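Local coordinates for protein imidazolonepropionase (Unidentified, PDB 2Q09) that catalyses the hydrolytic opening of the imidazolone ring of imidazolone-5-propanoate to give N-formimidoyl-L-glutamate, the third step of histidine degradation, at residues A113-E116 and D117-F120; Y144-L148 and E149-K153; E345-A348 and G349-H353. One frame throughout, in Å; residues are numbered along the deposited sequence.

Interaction 1 (A113-E116 and D117-F120); sequences AASE and DQLF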
loop_
_atom_site.group_PDB
_atom_site.type_symbol
_atom_site.label_atom_id
_atom_site.label_comp_id
_atom_site.label_asym_id
_atom_site.label_seq_id
_atom_site.Cartn_x
_atom_site.Cartn_y
_atom_site.Cartn_z
ATOM N N ALA A 113 14.092 0.225 -20.221
ATOM C CA ALA A 113 15.060 1.137 -20.805
ATOM C C ALA A 113 15.617 2.154 -19.816
ATOM O O ALA A 113 16.746 2.630 -19.980
ATOM C CB ALA A 113 14.434 1.859 -22.008
ATOM N N ALA A 114 14.834 2.490 -18.797
ATOM C CA ALA A 114 15.297 3.456 -17.812
ATOM C C ALA A 114 16.385 2.824 -16.959
ATOM O O ALA A 114 16.324 1.637 -16.647
ATOM C CB ALA A 114 14.133 3.910 -16.921
ATOM N N SER A 115 17.372 3.619 -16.567
ATOM C CA SER A 115 18.444 3.116 -15.722
ATOM C C SER A 115 17.943 3.098 -14.283
ATOM O O SER A 115 16.973 3.785 -13.949
ATOM C CB SER A 115 19.671 4.025 -15.797
ATOM O OG SER A 115 19.442 5.249 -15.117
ATOM N N GLU A 116 18.611 2.322 -13.436
ATOM C CA GLU A 116 18.244 2.243 -12.029
ATOM C C GLU A 116 18.288 3.644 -11.413
ATOM O O GLU A 116 17.395 4.027 -10.659
ATOM C CB GLU A 116 19.201 1.317 -11.273
ATOM C CG GLU A 116 18.742 1.019 -9.862
ATOM C CD GLU A 116 19.684 0.096 -9.117
ATOM O OE1 GLU A 116 19.969 -1.007 -9.631
ATOM O OE2 GLU A 116 20.138 0.481 -8.018
ATOM N N ASP A 117 19.328 4.409 -11.746
ATOM C CA ASP A 117 19.464 5.766 -11.216
ATOM C C ASP A 117 18.333 6.671 -11.700
ATOM O O ASP A 117 17.883 7.547 -10.961
ATOM C CB ASP A 117 20.803 6.403 -11.624
ATOM C CG ASP A 117 21.991 5.765 -10.940
ATOM O OD1 ASP A 117 21.810 5.128 -9.884
ATOM O OD2 ASP A 117 23.119 5.914 -11.457
ATOM N N GLN A 118 17.888 6.471 -12.938
ATOM C CA GLN A 118 16.804 7.280 -13.500
ATOM C C GLN A 118 15.463 6.978 -12.814
ATOM O O GLN A 118 14.679 7.886 -12.552
ATOM C CB GLN A 118 16.662 7.039 -15.007
ATOM C CG GLN A 118 17.767 7.663 -15.858
ATOM C CD GLN A 118 17.623 7.354 -17.341
ATOM O OE1 GLN A 118 17.520 6.195 -17.736
ATOM N NE2 GLN A 118 17.627 8.394 -18.170
ATOM N N LEU A 119 15.190 5.704 -12.548
ATOM C CA LEU A 119 13.941 5.324 -11.886
ATOM C C LEU A 119 13.882 5.913 -10.481
ATOM O O LEU A 119 12.824 6.336 -10.018
ATOM C CB LEU A 119 13.813 3.803 -11.817
ATOM C CG LEU A 119 13.568 3.090 -13.152
ATOM C CD1 LEU A 119 13.597 1.588 -12.932
ATOM C CD2 LEU A 119 12.234 3.531 -13.743
ATOM N N PHE A 120 15.030 5.946 -9.815
ATOM C CA PHE A 120 15.141 6.495 -8.468
ATOM C C PHE A 120 14.793 7.982 -8.485
ATOM O O PHE A 120 14.002 8.456 -7.668
ATOM C CB PHE A 120 16.569 6.305 -7.949
ATOM C CG PHE A 120 16.829 6.950 -6.620
ATOM C CD1 PHE A 120 16.356 6.376 -5.443
ATOM C CD2 PHE A 120 17.531 8.149 -6.544
ATOM C CE1 PHE A 120 16.585 6.986 -4.209
ATOM C CE2 PHE A 120 17.766 8.766 -5.319
ATOM C CZ PHE A 120 17.287 8.183 -4.146
#
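S115 and Q118 meet where the chain turns from one helix into the next. A114 has left helical geometry and S115 is still extended, while from E116 onward the backbone is helical. The first turn closes with L119 N bonded to S115 O at 3.0 Å and F120 N to E116 O at 3.2 Å.

S115 is the N-cap, and with Q118 it forms a capping box, each side chain bonding to the other residue's backbone N-H. S115 OG accepts from Q118 N at 2.9 Å; with chi1 at 72° it lies between its own N and carbonyl carbon, turned over the start of the helix. In return, Q118 OE1 takes the S115 N-H at 2.8 Å, in the plane of the amide and on a lone pair, and the bond is nearly straight (168°). The glutamine runs back alongside the serine, its CG 3.0 Å from S115 OG, and a weak bond of 3.4 Å joins S115 OG to Q118 OE1. The N-H of the cap residue and that of Q118 in the first turn are both taken up by side chains. Beside the capping box, L119 CD2 rests on A114 CB at 3.7 Å, and both residues also touch A78.

The junction lies at the surface between helices 104-113 and 116-133. Helix 148-164 packs beside it: R156 forms a salt bridge with E116, R160 pairs with D117 and makes a cation-pi contact with F120, and F120 also packs on L161 and A164.

Interaction 2 (Y144-L148 and E149-K153); sequences YGLTL and EDELK. With DI6 (3-[(4S)-2,5-dioxoimidazolidin-4-yl]propanoic acid), chain C.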
loop_
_atom_site.group_PDB
_atom_site.type_symbol
_atom_site.label_atom_id
_atom_site.label_comp_id
_atom_site.label_asym_id
_atom_site.label_seq_id
_atom_site.Cartn_x
_atom_site.Cartn_y
_atom_site.Cartn_z
ATOM N N TYR A 144 7.063 -3.963 -13.697
ATOM C CA TYR A 144 7.170 -3.235 -14.958
ATOM C C TYR A 144 8.501 -3.559 -15.644
ATOM O O TYR A 144 8.906 -2.872 -16.591
ATOM C CB TYR A 144 7.048 -1.723 -14.732
ATOM C CG TYR A 144 5.644 -1.272 -14.372
ATOM C CD1 TYR A 144 4.548 -1.685 -15.128
ATOM C CD2 TYR A 144 5.410 -0.426 -13.288
ATOM C CE1 TYR A 144 3.253 -1.273 -14.821
ATOM C CE2 TYR A 144 4.118 -0.000 -12.968
ATOM C CZ TYR A 144 3.045 -0.430 -13.741
ATOM O OH TYR A 144 1.772 -0.002 -13.438
ATOM N N GLY A 145 9.167 -4.608 -15.153
ATOM C CA GLY A 145 10.442 -5.013 -15.720
ATOM C C GLY A 145 10.252 -6.236 -16.600
ATOM O O GLY A 145 10.693 -6.268 -17.749
ATOM N N LEU A 146 9.575 -7.240 -16.057
ATOM C CA LEU A 146 9.298 -8.477 -16.779
ATOM C C LEU A 146 10.528 -9.185 -17.374
ATOM O O LEU A 146 10.475 -9.757 -18.475
ATOM C CB LEU A 146 8.230 -8.226 -17.852
ATOM C CG LEU A 146 6.909 -7.670 -17.278
ATOM C CD1 LEU A 146 5.816 -7.753 -18.341
ATOM C CD2 LEU A 146 6.483 -8.459 -16.044
ATOM N N THR A 147 11.631 -9.113 -16.632
ATOM C CA THR A 147 12.891 -9.795 -16.954
ATOM C C THR A 147 13.493 -9.926 -15.563
ATOM O O THR A 147 13.124 -9.163 -14.670
ATOM C CB THR A 147 13.868 -8.956 -17.821
ATOM O OG1 THR A 147 14.469 -7.935 -17.017
ATOM C CG2 THR A 147 13.134 -8.320 -19.005
ATOM N N LEU A 148 14.399 -10.871 -15.353
ATOM C CA LEU A 148 14.984 -11.014 -14.028
ATOM C C LEU A 148 15.704 -9.740 -13.591
ATOM O O LEU A 148 15.418 -9.202 -12.517
ATOM C CB LEU A 148 15.950 -12.201 -13.986
ATOM C CG LEU A 148 16.510 -12.571 -12.603
ATOM C CD1 LEU A 148 16.979 -14.024 -12.612
ATOM C CD2 LEU A 148 17.660 -11.631 -12.225
ATOM N N GLU A 149 16.633 -9.258 -14.411
ATOM C CA GLU A 149 17.389 -8.060 -14.054
ATOM C C GLU A 149 16.528 -6.816 -13.838
ATOM O O GLU A 149 16.774 -6.035 -12.920
ATOM C CB GLU A 149 18.450 -7.747 -15.116
ATOM C CG GLU A 149 19.571 -8.768 -15.185
ATOM C CD GLU A 149 19.265 -9.929 -16.113
ATOM O OE1 GLU A 149 18.083 -10.131 -16.472
ATOM O OE2 GLU A 149 20.218 -10.646 -16.485
ATOM N N ASP A 150 15.529 -6.615 -14.687
ATOM C CA ASP A 150 14.699 -5.425 -14.543
ATOM C C ASP A 150 13.772 -5.481 -13.329
ATOM O O ASP A 150 13.535 -4.462 -12.686
ATOM C CB ASP A 150 13.930 -5.179 -15.835
ATOM C CG ASP A 150 14.857 -4.823 -16.996
ATOM O OD1 ASP A 150 15.519 -3.766 -16.924
ATOM O OD2 ASP A 150 14.941 -5.601 -17.969
ATOM N N GLU A 151 13.256 -6.662 -12.998
ATOM C CA GLU A 151 12.404 -6.787 -11.816
ATOM C C GLU A 151 13.213 -6.460 -10.548
ATOM O O GLU A 151 12.758 -5.713 -9.686
ATOM C CB GLU A 151 11.814 -8.201 -11.714
ATOM C CG GLU A 151 10.705 -8.487 -12.724
ATOM C CD GLU A 151 9.504 -7.561 -12.561
ATOM O OE1 GLU A 151 9.008 -7.422 -11.422
ATOM O OE2 GLU A 151 9.048 -6.978 -13.568
ATOM N N LEU A 152 14.416 -7.017 -10.437
ATOM C CA LEU A 152 15.257 -6.749 -9.268
ATOM C C LEU A 152 15.743 -5.303 -9.258
ATOM O O LEU A 152 15.977 -4.726 -8.195
ATOM C CB LEU A 152 16.456 -7.703 -9.234
ATOM C CG LEU A 152 16.239 -9.044 -8.523
ATOM C CD1 LEU A 152 15.070 -9.791 -9.132
ATOM C CD2 LEU A 152 17.518 -9.869 -8.603
ATOM N N LYS A 153 15.895 -4.718 -10.445
ATOM C CA LYS A 153 16.326 -3.329 -10.558
ATOM C C LYS A 153 15.295 -2.457 -9.838
ATOM O O LYS A 153 15.637 -1.530 -9.120
ATOM C CB LYS A 153 16.410 -2.932 -12.039
ATOM C CG LYS A 153 16.623 -1.456 -12.290
ATOM C CD LYS A 153 16.862 -1.164 -13.780
ATOM C CE LYS A 153 15.648 -1.468 -14.630
ATOM N NZ LYS A 153 15.887 -1.137 -16.067
HETATM N N1 DI6 C . -4.396 -3.918 -12.270
HETATM C C2 DI6 C . -4.342 -2.583 -12.469
HETATM O O2 DI6 C . -5.278 -1.804 -12.488
HETATM C C3 DI6 C . -2.842 -2.243 -12.653
HETATM N N4 DI6 C . -2.204 -3.573 -12.532
HETATM C C5 DI6 C . -3.179 -4.477 -12.307
HETATM O O5 DI6 C . -2.974 -5.671 -12.146
HETATM C C6 DI6 C . -2.592 -1.600 -14.009
HETATM C C7 DI6 C . -1.120 -1.247 -14.236
HETATM C C8 DI6 C . -0.813 -0.588 -15.589
HETATM O O9 DI6 C . 0.279 0.000 -15.705
HETATM O O10 DI6 C . -1.643 -0.647 -16.532
#
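Hydrogen bonds dominate where T147 and E151 fasten the loop to the first turn of the helix. T147 is the N-cap: its OG1 accepts from D150 N at 2.9 Å and donates to D150 OD2 at 2.6 Å, so the hydroxyl is gripped twice by one residue. It meets OD2 on the anti side, 29° out of the carboxylate plane. E151 folds back, bent at chi2 (-61°), to bring OE2 up to the N-H groups of G145 and L146. There OE2 accepts from L146 N at 2.6 Å through its anti lone pair and from G145 N at 2.9 Å on the syn side, out of plane. The other oxygen, OE1, is held by S142 and G143, so this buried carboxylate is satisfied at both ends.

Among charged groups, K153 NZ forms a salt bridge with D150 OD1 at 2.8 Å, leaving OD2 to the threonine.

Apolar contact is slight: L148 CD2 lies 4.0 Å from L152 CD2, and G145 CA packs 3.5 Å from D150 CB.

The CB of Y144 points away from the helix segment, and its OH donates to inhibitor carboxylate oxygen O9 at 2.7 Å, with O9 at the ring edge, near its plane. The loop between strand 135-141 and helix 148-164 thus contributes Y144 to the active-site pocket of this TIM-barrel amidohydrolase, with R81 and H177 among the inhibitor's other partners.

Interaction 3 (E345-A348 and G349-H353); sequences EAMA and GVTRH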
loop_
_atom_site.group_PDB
_atom_site.type_symbol
_atom_site.label_atom_id
_atom_site.label_comp_id
_atom_site.label_asym_id
_atom_site.label_seq_id
_atom_site.Cartn_x
_atom_site.Cartn_y
_atom_site.Cartn_z
ATOM N N GLU A 345 -13.670 4.044 8.953
ATOM C CA GLU A 345 -13.244 2.806 8.297
ATOM C C GLU A 345 -12.043 3.128 7.397
ATOM O O GLU A 345 -11.102 2.338 7.272
ATOM C CB GLU A 345 -14.377 2.211 7.448
ATOM C CG GLU A 345 -15.555 1.665 8.253
ATOM C CD GLU A 345 -16.694 1.181 7.364
ATOM O OE1 GLU A 345 -17.097 1.917 6.438
ATOM O OE2 GLU A 345 -17.189 0.062 7.599
ATOM N N ALA A 346 -12.076 4.299 6.770
ATOM C CA ALA A 346 -10.984 4.713 5.894
ATOM C C ALA A 346 -9.701 4.909 6.697
ATOM O O ALA A 346 -8.632 4.494 6.270
ATOM C CB ALA A 346 -11.359 6.007 5.158
HETATM N N MSE A 347 -9.814 5.539 7.865
HETATM C CA MSE A 347 -8.650 5.777 8.714
HETATM C C MSE A 347 -8.052 4.448 9.194
HETATM O O MSE A 347 -6.837 4.239 9.140
HETATM C CB MSE A 347 -9.030 6.669 9.905
HETATM C CG MSE A 347 -7.848 7.072 10.774
HETATM SE SE MSE A 347 -6.486 8.016 9.765
HETATM C CE MSE A 347 -5.352 8.541 11.282
ATOM N N ALA A 348 -8.905 3.538 9.648
ATOM C CA ALA A 348 -8.411 2.236 10.078
ATOM C C ALA A 348 -7.822 1.555 8.847
ATOM O O ALA A 348 -6.875 0.772 8.949
ATOM C CB ALA A 348 -9.546 1.398 10.644
ATOM N N GLY A 349 -8.389 1.880 7.683
ATOM C CA GLY A 349 -7.926 1.302 6.434
ATOM C C GLY A 349 -6.503 1.691 6.061
ATOM O O GLY A 349 -5.839 0.958 5.331
ATOM N N VAL A 350 -6.028 2.841 6.541
ATOM C CA VAL A 350 -4.667 3.276 6.227
ATOM C C VAL A 350 -3.742 3.208 7.441
ATOM O O VAL A 350 -2.624 3.732 7.415
ATOM C CB VAL A 350 -4.642 4.713 5.647
ATOM C CG1 VAL A 350 -5.497 4.761 4.376
ATOM C CG2 VAL A 350 -5.146 5.717 6.682
ATOM N N THR A 351 -4.218 2.584 8.514
ATOM C CA THR A 351 -3.396 2.420 9.704
ATOM C C THR A 351 -3.392 0.955 10.113
ATOM O O THR A 351 -2.620 0.157 9.579
ATOM C CB THR A 351 -3.898 3.287 10.895
ATOM O OG1 THR A 351 -5.292 3.044 11.137
ATOM C CG2 THR A 351 -3.680 4.776 10.590
ATOM N N ARG A 352 -4.277 0.617 11.044
ATOM C CA ARG A 352 -4.427 -0.736 11.570
ATOM C C ARG A 352 -4.488 -1.835 10.504
ATOM O O ARG A 352 -3.694 -2.781 10.516
ATOM C CB ARG A 352 -5.700 -0.780 12.426
ATOM C CG ARG A 352 -5.708 -1.830 13.497
ATOM C CD ARG A 352 -6.676 -1.466 14.614
ATOM N NE ARG A 352 -8.079 -1.576 14.220
ATOM C CZ ARG A 352 -8.962 -0.590 14.344
ATOM N NH1 ARG A 352 -8.590 0.579 14.842
ATOM N NH2 ARG A 352 -10.224 -0.777 13.978
ATOM N N HIS A 353 -5.439 -1.709 9.585
ATOM C CA HIS A 353 -5.625 -2.708 8.544
ATOM C C HIS A 353 -4.526 -2.697 7.491
ATOM O O HIS A 353 -4.161 -3.747 6.968
ATOM C CB HIS A 353 -7.009 -2.517 7.927
ATOM C CG HIS A 353 -8.111 -2.573 8.944
ATOM N ND1 HIS A 353 -9.288 -1.866 8.819
ATOM C CD2 HIS A 353 -8.190 -3.231 10.126
ATOM C CE1 HIS A 353 -10.045 -2.084 9.883
ATOM N NE2 HIS A 353 -9.401 -2.908 10.689
HETATM O O HOH W 1 -11.640 -0.156 6.937
#
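M347 O and T351 OG1 are joined by a 2.8 Å hydrogen bond where helix 343-349 gives way to a turn. V350 N also donates to M347 O, at 3.1 Å, and the two donors arrive from opposite faces of the carbonyl plane. A chi1 of 53° turns the hydroxyl of T351 back to this carbonyl. A348 O takes two N-H groups from opposite faces, T351 N at 3.2 Å and H353 N at 2.9 Å, the latter already in helix 352-357. With a valine in place of T351, M347 O would lose its hydroxyl donor, and the turn would probably be less firmly held.

Around these bonds, A348 CB touches H353 CE1 at 3.6 Å and sits over one face of the R352 guanidinium, offset toward its rim; R352 NH1 bonds to L17 O. M347, a selenomethionine, crosses V350 at about a right angle, SE to CG2 4.1 Å. A water donates to E345 O at 2.6 Å, with a weak link to H353 ND1.

Farther out, this buried corner packs against helix 328-339 through A346, M347 and V350. Backbone bonds tie G349 to V314 and V350 to I69, the latter on strand 63-73.

Overall arrangement
Along the chain the three contacts come in order, all at helix ends: interactions 1 and 2 at the starts of helices 116-133 and 148-164, interaction 3 at the break between helices 343-349 and 352-357. Interactions 1 and 2 are neighbours, their centres 12 Å apart. They are joined by K153, whose NZ lies 2.9 Å from A114 O, a probable hydrogen bond, and whose chain packs on L119. Interaction 3 lies across the chain's centre, about 33 and 32 Å from the other two, centre to centre. Interaction 2 reaches the inhibitor through Y144, its side chain about 7 Å from that of L119, while the third joins helices to strand 63-73, which carries iron ligand H72.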